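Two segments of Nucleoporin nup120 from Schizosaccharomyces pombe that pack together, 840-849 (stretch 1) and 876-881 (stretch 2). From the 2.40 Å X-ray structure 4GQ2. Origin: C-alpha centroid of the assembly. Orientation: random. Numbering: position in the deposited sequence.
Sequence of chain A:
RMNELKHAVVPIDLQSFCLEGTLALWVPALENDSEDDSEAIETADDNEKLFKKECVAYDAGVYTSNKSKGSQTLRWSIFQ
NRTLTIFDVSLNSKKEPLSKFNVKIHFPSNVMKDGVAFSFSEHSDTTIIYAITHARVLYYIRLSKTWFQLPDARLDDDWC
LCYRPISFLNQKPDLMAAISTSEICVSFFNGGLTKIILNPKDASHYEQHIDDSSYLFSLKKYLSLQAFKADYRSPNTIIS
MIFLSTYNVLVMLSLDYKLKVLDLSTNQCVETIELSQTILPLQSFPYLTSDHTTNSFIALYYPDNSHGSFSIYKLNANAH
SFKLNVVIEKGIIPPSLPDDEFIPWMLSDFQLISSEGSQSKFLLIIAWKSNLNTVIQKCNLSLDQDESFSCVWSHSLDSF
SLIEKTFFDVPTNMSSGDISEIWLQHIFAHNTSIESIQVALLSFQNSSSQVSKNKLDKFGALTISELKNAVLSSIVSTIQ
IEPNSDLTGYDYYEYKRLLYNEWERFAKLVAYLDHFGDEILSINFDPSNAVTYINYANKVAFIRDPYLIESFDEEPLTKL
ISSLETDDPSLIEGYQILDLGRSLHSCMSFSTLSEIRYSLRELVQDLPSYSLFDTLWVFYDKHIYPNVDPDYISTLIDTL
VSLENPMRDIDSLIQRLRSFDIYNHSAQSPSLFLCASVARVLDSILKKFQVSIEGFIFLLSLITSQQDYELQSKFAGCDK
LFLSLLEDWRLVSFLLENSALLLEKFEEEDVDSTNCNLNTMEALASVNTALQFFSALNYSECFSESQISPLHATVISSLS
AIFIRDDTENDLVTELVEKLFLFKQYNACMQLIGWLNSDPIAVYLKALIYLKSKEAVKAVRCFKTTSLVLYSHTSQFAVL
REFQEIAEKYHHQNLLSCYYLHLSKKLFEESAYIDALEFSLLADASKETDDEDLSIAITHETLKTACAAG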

# COMPACT_ATOMS: atom_id res chain seq x y z
N PRO A 840 11.46 -3.03 -25.31
CA PRO A 840 12.77 -2.44 -25.07
C PRO A 840 12.81 -1.32 -24.03
O PRO A 840 13.68 -1.32 -23.17
CB PRO A 840 13.17 -1.94 -26.46
CG PRO A 840 12.54 -2.93 -27.38
CD PRO A 840 11.22 -3.27 -26.74
N ILE A 841 11.87 -0.37 -24.11
CA ILE A 841 11.78 0.71 -23.10
C ILE A 841 11.64 0.14 -21.68
O ILE A 841 12.25 0.64 -20.74
CB ILE A 841 10.64 1.70 -23.43
CG1 ILE A 841 10.91 2.40 -24.77
CG2 ILE A 841 10.48 2.75 -22.33
CD1 ILE A 841 9.73 3.16 -25.32
N ALA A 842 10.83 -0.92 -21.54
CA ALA A 842 10.59 -1.55 -20.26
C ALA A 842 11.87 -2.17 -19.72
O ALA A 842 12.24 -1.95 -18.57
CB ALA A 842 9.49 -2.61 -20.38
N VAL A 843 12.53 -2.94 -20.58
CA VAL A 843 13.76 -3.63 -20.22
C VAL A 843 14.86 -2.62 -19.86
O VAL A 843 15.58 -2.79 -18.87
CB VAL A 843 14.20 -4.61 -21.33
CG1 VAL A 843 15.45 -5.39 -20.91
CG2 VAL A 843 13.07 -5.59 -21.64
N TYR A 844 14.96 -1.54 -20.64
CA TYR A 844 15.89 -0.46 -20.36
C TYR A 844 15.59 0.14 -18.99
O TYR A 844 16.51 0.43 -18.21
CB TYR A 844 15.79 0.62 -21.46
CG TYR A 844 16.58 1.87 -21.17
CD1 TYR A 844 17.97 1.89 -21.30
CD2 TYR A 844 15.95 3.05 -20.76
CE1 TYR A 844 18.71 3.03 -21.03
CE2 TYR A 844 16.68 4.20 -20.48
CZ TYR A 844 18.06 4.18 -20.63
OH TYR A 844 18.81 5.30 -20.35
N LEU A 845 14.31 0.29 -18.68
CA LEU A 845 13.91 0.83 -17.38
C LEU A 845 14.20 -0.17 -16.24
O LEU A 845 14.62 0.25 -15.16
CB LEU A 845 12.44 1.27 -17.39
CG LEU A 845 11.82 1.86 -16.13
CD1 LEU A 845 12.42 3.21 -15.74
CD2 LEU A 845 10.32 1.96 -16.34
N LYS A 846 14.01 -1.46 -16.49
CA LYS A 846 14.44 -2.50 -15.54
C LYS A 846 15.92 -2.29 -15.20
O LYS A 846 16.31 -2.34 -14.04
CB LYS A 846 14.24 -3.90 -16.10
CG LYS A 846 12.79 -4.32 -16.28
CD LYS A 846 12.66 -5.78 -16.67
CE LYS A 846 13.10 -6.71 -15.55
NZ LYS A 846 12.66 -8.12 -15.79
N ALA A 847 16.73 -2.03 -16.22
CA ALA A 847 18.15 -1.81 -16.05
C ALA A 847 18.47 -0.58 -15.19
O ALA A 847 19.30 -0.65 -14.28
CB ALA A 847 18.83 -1.71 -17.41
N LEU A 848 17.81 0.53 -15.46
CA LEU A 848 17.98 1.74 -14.66
C LEU A 848 17.60 1.53 -13.19
O LEU A 848 18.27 2.03 -12.30
CB LEU A 848 17.17 2.89 -15.22
CG LEU A 848 17.48 3.43 -16.62
CD1 LEU A 848 16.44 4.49 -16.90
CD2 LEU A 848 18.88 4.01 -16.71
N ILE A 849 16.51 0.80 -12.96
CA ILE A 849 16.03 0.53 -11.61
C ILE A 849 17.07 -0.32 -10.86
O ILE A 849 17.49 0.02 -9.76
CB ILE A 849 14.65 -0.19 -11.61
CG1 ILE A 849 13.56 0.74 -12.15
CG2 ILE A 849 14.29 -0.67 -10.20
CD1 ILE A 849 12.36 -0.00 -12.72
N GLN A 876 7.38 10.56 -25.25
CA GLN A 876 6.60 10.30 -24.03
C GLN A 876 7.39 10.03 -22.74
O GLN A 876 6.92 10.37 -21.64
CB GLN A 876 5.62 9.15 -24.27
CG GLN A 876 4.44 9.17 -23.31
CD GLN A 876 3.66 7.87 -23.28
OE1 GLN A 876 3.65 7.16 -22.28
NE2 GLN A 876 2.98 7.56 -24.38
N PHE A 877 8.58 9.44 -22.89
CA PHE A 877 9.37 9.00 -21.75
C PHE A 877 10.62 9.83 -21.56
O PHE A 877 11.56 9.74 -22.35
CB PHE A 877 9.76 7.52 -21.89
CG PHE A 877 8.59 6.60 -22.12
CD1 PHE A 877 7.78 6.21 -21.06
CD2 PHE A 877 8.32 6.11 -23.39
CE1 PHE A 877 6.70 5.36 -21.27
CE2 PHE A 877 7.26 5.25 -23.61
CZ PHE A 877 6.45 4.87 -22.54
N ALA A 878 10.63 10.62 -20.50
CA ALA A 878 11.76 11.48 -20.18
C ALA A 878 13.04 10.72 -19.80
O ALA A 878 14.11 11.31 -19.80
CB ALA A 878 11.38 12.46 -19.08
N VAL A 879 12.93 9.42 -19.48
CA VAL A 879 14.14 8.62 -19.22
C VAL A 879 14.98 8.45 -20.48
O VAL A 879 16.15 8.11 -20.40
CB VAL A 879 13.86 7.21 -18.61
CG1 VAL A 879 13.47 7.32 -17.15
CG2 VAL A 879 12.81 6.45 -19.41
N LEU A 880 14.38 8.69 -21.65
CA LEU A 880 15.05 8.54 -22.93
C LEU A 880 15.85 9.78 -23.35
O LEU A 880 16.57 9.73 -24.35
CB LEU A 880 14.05 8.16 -24.03
CG LEU A 880 13.24 6.87 -23.89
CD1 LEU A 880 12.47 6.58 -25.17
CD2 LEU A 880 14.12 5.70 -23.53
N ARG A 881 15.75 10.86 -22.59
CA ARG A 881 16.39 12.13 -22.97
C ARG A 881 17.90 12.03 -23.19
O ARG A 881 18.40 12.49 -24.22
CB ARG A 881 16.03 13.29 -22.01
CG ARG A 881 16.53 13.15 -20.58
CD ARG A 881 16.46 14.47 -19.83
NE ARG A 881 17.62 15.32 -20.10
CZ ARG A 881 18.77 15.26 -19.43
NH1 ARG A 881 18.93 14.39 -18.43
NH2 ARG A 881 19.77 16.07 -19.75
O HOH W 1 18.13 7.83 -22.04

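No direct hydrogen bond joins the two stretches; their one polar link is a water molecule held between Tyr 844 and Val 879. The phenol oxygen OH of Tyr 844 lies 3.9 Å from the carbonyl O of Val 879, too far for a direct bond, and the carbonyl sits near the plane of the ring, at its edge. The water closes this gap: it donates a hydrogen bond to Val 879 O at 2.6 Å and hydrogen-bonds to Tyr 844 OH at 3.1 Å. The hydroxyl of Tyr 844, a buried residue, and a backbone carbonyl thereby share a polar partner at the border of an otherwise apolar contact.

Stretch 1 is a regular helix whose i to i+4 bonds, such as Leu 845 N to Ile 841 O at 2.9 Å, run through its backbone; the helix meets stretch 2 through side chains. Ile 841, Tyr 844, Leu 845 and Leu 848 follow the helical repeat and so form a single stripe along it. Stretch 2 is more irregular; a turn is closed by Leu 880 N to Phe 877 O (3.1 Å), and the side chains of Phe 877, Val 879 and Leu 880 lie against that stripe.

Ile 841 is the most heavily covered residue. Its CG2 methyl sits over one face of the Phe 877 ring, 4.2 Å from the centroid and almost on the ring normal, a CH-pi contact, while its CD1 approaches Phe 877 CE2 at 3.7 Å and Leu 880 CD1 at 4.4 Å. Leu 880 leaves its backbone sideways, yet its end reaches the helix, where CD2 meets Tyr 844 CD2 at 4.2 Å. Farther along, Val 879 points toward the helix and its CG1 packs against Leu 848 CD1 (4.1 Å) and, more loosely, Leu 845 CD1 (4.5 Å). The contact buries about 300 Å², both sides summed, and its direct contacts are mostly van der Waals contacts between apolar groups.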